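Local coordinates for protein pelota homolog (Archaeoglobus fulgidus, PDB 3OBY), which probably recognises stalled ribosomes and helps release them, cleaving the stalled mRNA with a divalent-metal-dependent endoribonuclease activity, at residues L28-T41 with K103-Q115. Residues are numbered along the deposited sequence; the frame is centred on the assembly and turned at random.
Sequences LRFIIEKGDVVFAT and KELSIIKKWKPEQ
Lys-109 and Glu-33 meet at the polar end of this contact, in the Sm-fold N-terminal domain of Pelota, where strands 37-40 and 105-108 run antiparallel as neighbours and helix 22-31 lies over one face of their sheet. The lysine ammonium is gripped three times: NZ donates to Glu-33 OE1 at 2.6 Å, on the anti lone pair, to Asp-36 OD2 at 2.8 Å, on its syn side but somewhat out of the carboxylate plane, and to the backbone oxygen of Ile-31, close to the helix end. CG of Lys-109 sits between the backbone N and the carbonyl carbon (chi1 61°), over the rim of one Trp-111 indole face; the methylenes pass obliquely across the Asp-36 carboxylate, and a bend at chi3 sets the course of CE and NZ.

Glu-33 OE1 also takes the ammonium of Lys-112 in a salt bridge, modelled too short to be taken literally, and, from well above the carboxylate plane, Gln-115 NE2 at 2.9 Å. Asp-36 OD2 is shared too: the backbone N of Glu-33 reaches it from the face opposite Lys-109, bracing the type II turn 33-36. A methionine in place of Lys-109 would probably leave Asp-36 without its cationic mate and the Ile-31 carbonyl without this donor.

From the turn the strands pair through Val-37 with Ile-108 and Phe-39 with Ser-106, both hydrogen-bonded pairs; Ser-106 OG itself turns to Glu-14 on the next strand. On the Phe-39 side, Ile-108 CD1 packs 3.8 Å from CE2 of the ring. The other face, with Val-38 and Ile-107, receives the helix end: Ile-32 CG1 and Leu-28 CD2 pack against Ile-107 CD1, and Ile-32 reaches tip to tip with Leu-105, CD1 to CD1 at 4.0 Å. Beyond the strand, the Ile-31 and Gln-115 side chains slide past each other in opposite directions, CD1 against CB, while Ile-31 CG2 meets Trp-111 CZ3 at 3.7 Å.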
loop_
_atom_site.group_PDB
_atom_site.type_symbol
_atom_site.label_atom_id
_atom_site.label_comp_id
_atom_site.label_asym_id
_atom_site.label_seq_id
_atom_site.Cartn_x
_atom_site.Cartn_y
_atom_site.Cartn_z
ATOM N N LEU A 28 4.333 -12.364 -1.677
ATOM C CA LEU A 28 5.068 -12.678 -2.900
ATOM C C LEU A 28 6.151 -13.722 -2.649
ATOM O O LEU A 28 6.418 -14.567 -3.504
ATOM C CB LEU A 28 5.707 -11.412 -3.472
ATOM C CG LEU A 28 4.794 -10.342 -4.078
ATOM C CD1 LEU A 28 5.577 -9.060 -4.296
ATOM C CD2 LEU A 28 4.209 -10.846 -5.393
ATOM N N ARG A 29 6.770 -13.653 -1.471
ATOM C CA ARG A 29 7.822 -14.588 -1.076
ATOM C C ARG A 29 7.335 -16.037 -1.076
ATOM O O ARG A 29 8.109 -16.958 -1.321
ATOM C CB ARG A 29 8.356 -14.212 0.311
ATOM C CG ARG A 29 9.476 -15.103 0.836
ATOM C CD ARG A 29 8.942 -16.381 1.437
ATOM N NE ARG A 29 10.009 -17.288 1.864
ATOM C CZ ARG A 29 10.503 -18.296 1.144
ATOM N NH1 ARG A 29 10.038 -18.551 -0.067
ATOM N NH2 ARG A 29 11.454 -19.070 1.654
ATOM N N PHE A 30 6.052 -16.246 -0.805
ATOM C CA PHE A 30 5.516 -17.597 -0.797
ATOM C C PHE A 30 4.767 -17.889 -2.089
ATOM O O PHE A 30 4.458 -19.042 -2.395
ATOM C CB PHE A 30 4.635 -17.798 0.437
ATOM C CG PHE A 30 5.404 -17.770 1.726
ATOM C CD1 PHE A 30 6.264 -18.817 2.055
ATOM C CD2 PHE A 30 5.347 -16.656 2.567
ATOM C CE1 PHE A 30 7.058 -18.756 3.207
ATOM C CE2 PHE A 30 6.135 -16.585 3.721
ATOM C CZ PHE A 30 6.997 -17.635 4.037
ATOM N N ILE A 31 4.492 -16.838 -2.858
ATOM C CA ILE A 31 3.820 -16.992 -4.147
ATOM C C ILE A 31 4.882 -17.438 -5.157
ATOM O O ILE A 31 4.695 -18.415 -5.881
ATOM C CB ILE A 31 3.183 -15.660 -4.626
ATOM C CG1 ILE A 31 1.968 -15.305 -3.766
ATOM C CG2 ILE A 31 2.780 -15.773 -6.075
ATOM C CD1 ILE A 31 0.931 -16.401 -3.691
ATOM N N ILE A 32 6.000 -16.718 -5.193
ATOM C CA ILE A 32 7.103 -17.059 -6.091
ATOM C C ILE A 32 7.714 -18.371 -5.608
ATOM O O ILE A 32 8.040 -18.517 -4.432
ATOM C CB ILE A 32 8.192 -15.994 -6.057
ATOM C CG1 ILE A 32 7.642 -14.672 -6.574
ATOM C CG2 ILE A 32 9.382 -16.449 -6.878
ATOM C CD1 ILE A 32 8.531 -13.494 -6.249
ATOM N N GLU A 33 7.881 -19.323 -6.515
ATOM C CA GLU A 33 8.420 -20.620 -6.144
ATOM C C GLU A 33 9.618 -21.065 -6.972
ATOM O O GLU A 33 9.851 -20.576 -8.082
ATOM C CB GLU A 33 7.314 -21.663 -6.255
ATOM C CG GLU A 33 6.127 -21.402 -5.337
ATOM C CD GLU A 33 4.989 -22.379 -5.560
ATOM O OE1 GLU A 33 4.158 -22.137 -6.459
ATOM O OE2 GLU A 33 4.933 -23.396 -4.842
ATOM N N LYS A 34 10.390 -21.993 -6.416
ATOM C CA LYS A 34 11.540 -22.521 -7.126
ATOM C C LYS A 34 10.960 -23.224 -8.328
ATOM O O LYS A 34 10.134 -24.126 -8.178
ATOM C CB LYS A 34 12.312 -23.518 -6.260
ATOM C CG LYS A 34 13.141 -22.868 -5.151
ATOM C CD LYS A 34 13.766 -23.900 -4.220
ATOM C CE LYS A 34 12.704 -24.714 -3.493
ATOM N NZ LYS A 34 13.283 -25.701 -2.544
ATOM N N GLY A 35 11.375 -22.790 -9.514
ATOM C CA GLY A 35 10.880 -23.386 -10.737
ATOM C C GLY A 35 10.208 -22.345 -11.601
ATOM O O GLY A 35 10.191 -22.470 -12.824
ATOM N N ASP A 36 9.656 -21.310 -10.972
ATOM C CA ASP A 36 8.989 -20.250 -11.721
ATOM C C ASP A 36 10.013 -19.413 -12.473
ATOM O O ASP A 36 11.206 -19.691 -12.446
ATOM C CB ASP A 36 8.190 -19.326 -10.786
ATOM C CG ASP A 36 7.097 -20.053 -10.016
ATOM O OD1 ASP A 36 6.611 -21.101 -10.500
ATOM O OD2 ASP A 36 6.710 -19.560 -8.933
ATOM N N VAL A 37 9.534 -18.388 -13.160
ATOM C CA VAL A 37 10.419 -17.488 -13.875
ATOM C C VAL A 37 10.032 -16.077 -13.462
ATOM O O VAL A 37 8.868 -15.702 -13.520
ATOM C CB VAL A 37 10.292 -17.635 -15.411
ATOM C CG1 VAL A 37 11.134 -16.558 -16.109
ATOM C CG2 VAL A 37 10.759 -19.023 -15.844
ATOM N N VAL A 38 11.023 -15.306 -13.035
ATOM C CA VAL A 38 10.810 -13.939 -12.585
ATOM C C VAL A 38 11.617 -12.922 -13.393
ATOM O O VAL A 38 12.821 -13.091 -13.597
ATOM C CB VAL A 38 11.200 -13.799 -11.088
ATOM C CG1 VAL A 38 10.984 -12.376 -10.612
ATOM C CG2 VAL A 38 10.392 -14.786 -10.255
ATOM N N PHE A 39 10.938 -11.871 -13.846
ATOM C CA PHE A 39 11.572 -10.794 -14.605
ATOM C C PHE A 39 11.554 -9.519 -13.775
ATOM O O PHE A 39 10.530 -9.160 -13.202
ATOM C CB PHE A 39 10.816 -10.532 -15.907
ATOM C CG PHE A 39 11.250 -11.392 -17.050
ATOM C CD1 PHE A 39 12.251 -10.964 -17.918
ATOM C CD2 PHE A 39 10.648 -12.631 -17.270
ATOM C CE1 PHE A 39 12.647 -11.754 -18.991
ATOM C CE2 PHE A 39 11.035 -13.435 -18.342
ATOM C CZ PHE A 39 12.039 -12.994 -19.206
ATOM N N ALA A 40 12.690 -8.836 -13.720
ATOM C CA ALA A 40 12.808 -7.591 -12.968
ATOM C C ALA A 40 14.026 -6.850 -13.477
ATOM O O ALA A 40 14.932 -7.469 -14.034
ATOM C CB ALA A 40 12.974 -7.887 -11.483
ATOM N N THR A 41 14.053 -5.532 -13.305
ATOM C CA THR A 41 15.219 -4.764 -13.741
ATOM C C THR A 41 16.286 -4.850 -12.642
ATOM O O THR A 41 15.990 -4.795 -11.439
ATOM C CB THR A 41 14.857 -3.302 -14.045
ATOM O OG1 THR A 41 14.574 -2.600 -12.835
ATOM C CG2 THR A 41 13.629 -3.268 -14.904
ATOM N N LYS A 103 8.701 -1.829 -6.263
ATOM C CA LYS A 103 9.408 -2.307 -7.444
ATOM C C LYS A 103 8.571 -3.279 -8.249
ATOM O O LYS A 103 7.908 -4.158 -7.698
ATOM C CB LYS A 103 10.717 -2.988 -7.065
ATOM C CG LYS A 103 11.489 -3.497 -8.272
ATOM C CD LYS A 103 12.802 -4.121 -7.854
ATOM C CE LYS A 103 13.748 -4.278 -9.026
ATOM N NZ LYS A 103 15.098 -4.682 -8.542
ATOM N N GLU A 104 8.626 -3.127 -9.564
ATOM C CA GLU A 104 7.870 -3.987 -10.447
ATOM C C GLU A 104 8.598 -5.292 -10.732
ATOM O O GLU A 104 9.822 -5.347 -10.761
ATOM C CB GLU A 104 7.600 -3.266 -11.764
ATOM C CG GLU A 104 6.642 -4.004 -12.679
ATOM C CD GLU A 104 6.647 -3.447 -14.081
ATOM O OE1 GLU A 104 7.637 -3.687 -14.800
ATOM O OE2 GLU A 104 5.669 -2.767 -14.461
ATOM N N LEU A 105 7.826 -6.349 -10.937
ATOM C CA LEU A 105 8.372 -7.649 -11.261
ATOM C C LEU A 105 7.285 -8.469 -11.952
ATOM O O LEU A 105 6.092 -8.224 -11.758
ATOM C CB LEU A 105 8.849 -8.385 -10.010
ATOM C CG LEU A 105 7.784 -8.906 -9.050
ATOM C CD1 LEU A 105 8.278 -10.186 -8.407
ATOM C CD2 LEU A 105 7.464 -7.842 -8.018
ATOM N N SER A 106 7.715 -9.429 -12.766
ATOM C CA SER A 106 6.817 -10.307 -13.494
ATOM C C SER A 106 7.079 -11.745 -13.081
ATOM O O SER A 106 8.222 -12.209 -13.079
ATOM C CB SER A 106 7.040 -10.171 -15.004
ATOM O OG SER A 106 6.585 -8.921 -15.481
ATOM N N ILE A 107 6.007 -12.441 -12.727
ATOM C CA ILE A 107 6.086 -13.836 -12.328
ATOM C C ILE A 107 5.397 -14.612 -13.449
ATOM O O ILE A 107 4.283 -14.284 -13.846
ATOM C CB ILE A 107 5.346 -14.076 -10.988
ATOM C CG1 ILE A 107 6.039 -13.308 -9.872
ATOM C CG2 ILE A 107 5.309 -15.552 -10.644
ATOM C CD1 ILE A 107 5.263 -13.313 -8.572
ATOM N N ILE A 108 6.081 -15.623 -13.968
ATOM C CA ILE A 108 5.550 -16.451 -15.035
ATOM C C ILE A 108 5.580 -17.886 -14.547
ATOM O O ILE A 108 6.650 -18.419 -14.262
ATOM C CB ILE A 108 6.405 -16.330 -16.303
ATOM C CG1 ILE A 108 6.522 -14.855 -16.693
ATOM C CG2 ILE A 108 5.778 -17.131 -17.435
ATOM C CD1 ILE A 108 7.397 -14.601 -17.905
ATOM N N LYS A 109 4.399 -18.496 -14.450
ATOM C CA LYS A 109 4.261 -19.870 -13.972
ATOM C C LYS A 109 2.842 -20.348 -14.230
ATOM O O LYS A 109 2.032 -19.665 -14.867
ATOM C CB LYS A 109 4.497 -19.920 -12.458
ATOM C CG LYS A 109 3.482 -19.060 -11.686
ATOM C CD LYS A 109 3.821 -18.876 -10.210
ATOM C CE LYS A 109 3.783 -20.194 -9.450
ATOM N NZ LYS A 109 4.136 -20.038 -8.010
ATOM N N LYS A 110 2.560 -21.538 -13.718
ATOM C CA LYS A 110 1.233 -22.111 -13.799
ATOM C C LYS A 110 0.723 -21.703 -12.422
ATOM O O LYS A 110 1.333 -22.039 -11.409
ATOM C CB LYS A 110 1.299 -23.642 -13.929
ATOM C CG LYS A 110 1.783 -24.391 -12.680
ATOM C CD LYS A 110 1.960 -25.884 -12.954
ATOM C CE LYS A 110 2.276 -26.675 -11.688
ATOM N NZ LYS A 110 1.137 -26.694 -10.724
ATOM N N TRP A 111 -0.370 -20.954 -12.379
ATOM C CA TRP A 111 -0.903 -20.495 -11.105
ATOM C C TRP A 111 -1.917 -21.409 -10.426
ATOM O O TRP A 111 -2.801 -21.982 -11.068
ATOM C CB TRP A 111 -1.512 -19.107 -11.286
ATOM C CG TRP A 111 -0.522 -18.111 -11.784
ATOM C CD1 TRP A 111 -0.024 -18.012 -13.048
ATOM C CD2 TRP A 111 0.128 -17.092 -11.013
ATOM N NE1 TRP A 111 0.898 -16.998 -13.114
ATOM C CE2 TRP A 111 1.016 -16.419 -11.877
ATOM C CE3 TRP A 111 0.054 -16.691 -9.671
ATOM C CZ2 TRP A 111 1.821 -15.355 -11.447
ATOM C CZ3 TRP A 111 0.853 -15.633 -9.245
ATOM C CH2 TRP A 111 1.729 -14.981 -10.131
ATOM N N LYS A 112 -1.777 -21.543 -9.111
ATOM C CA LYS A 112 -2.701 -22.354 -8.326
ATOM C C LYS A 112 -3.765 -21.393 -7.815
ATOM O O LYS A 112 -3.498 -20.207 -7.616
ATOM C CB LYS A 112 -1.985 -22.999 -7.141
ATOM C CG LYS A 112 -0.724 -23.749 -7.508
ATOM C CD LYS A 112 -0.008 -24.258 -6.274
ATOM C CE LYS A 112 1.444 -24.524 -6.595
ATOM N NZ LYS A 112 2.062 -23.284 -7.134
ATOM N N PRO A 113 -4.988 -21.888 -7.599
ATOM C CA PRO A 113 -6.069 -21.024 -7.110
ATOM C C PRO A 113 -5.714 -20.234 -5.840
ATOM O O PRO A 113 -6.057 -19.056 -5.729
ATOM C CB PRO A 113 -7.222 -22.006 -6.897
ATOM C CG PRO A 113 -6.971 -23.055 -7.950
ATOM C CD PRO A 113 -5.473 -23.259 -7.841
ATOM N N GLU A 114 -5.017 -20.870 -4.896
ATOM C CA GLU A 114 -4.646 -20.198 -3.647
ATOM C C GLU A 114 -3.919 -18.878 -3.886
ATOM O O GLU A 114 -4.243 -17.855 -3.279
ATOM C CB GLU A 114 -3.745 -21.082 -2.779
ATOM C CG GLU A 114 -4.284 -22.458 -2.422
ATOM C CD GLU A 114 -3.851 -23.529 -3.409
ATOM O OE1 GLU A 114 -4.447 -23.612 -4.510
ATOM O OE2 GLU A 114 -2.906 -24.282 -3.081
ATOM N N GLN A 115 -2.926 -18.921 -4.769
ATOM C CA GLN A 115 -2.111 -17.759 -5.096
ATOM C C GLN A 115 -2.929 -16.691 -5.814
ATOM O O GLN A 115 -2.809 -15.490 -5.541
ATOM C CB GLN A 115 -0.932 -18.210 -5.963
ATOM C CG GLN A 115 -0.208 -19.421 -5.379
ATOM C CD GLN A 115 0.754 -20.085 -6.347
ATOM O OE1 GLN A 115 0.419 -20.344 -7.504
ATOM N NE2 GLN A 115 1.952 -20.383 -5.868
HETATM O O HOH W 1 2.436 -20.445 -2.924
HETATM O O HOH W 2 11.678 -4.154 -12.095
#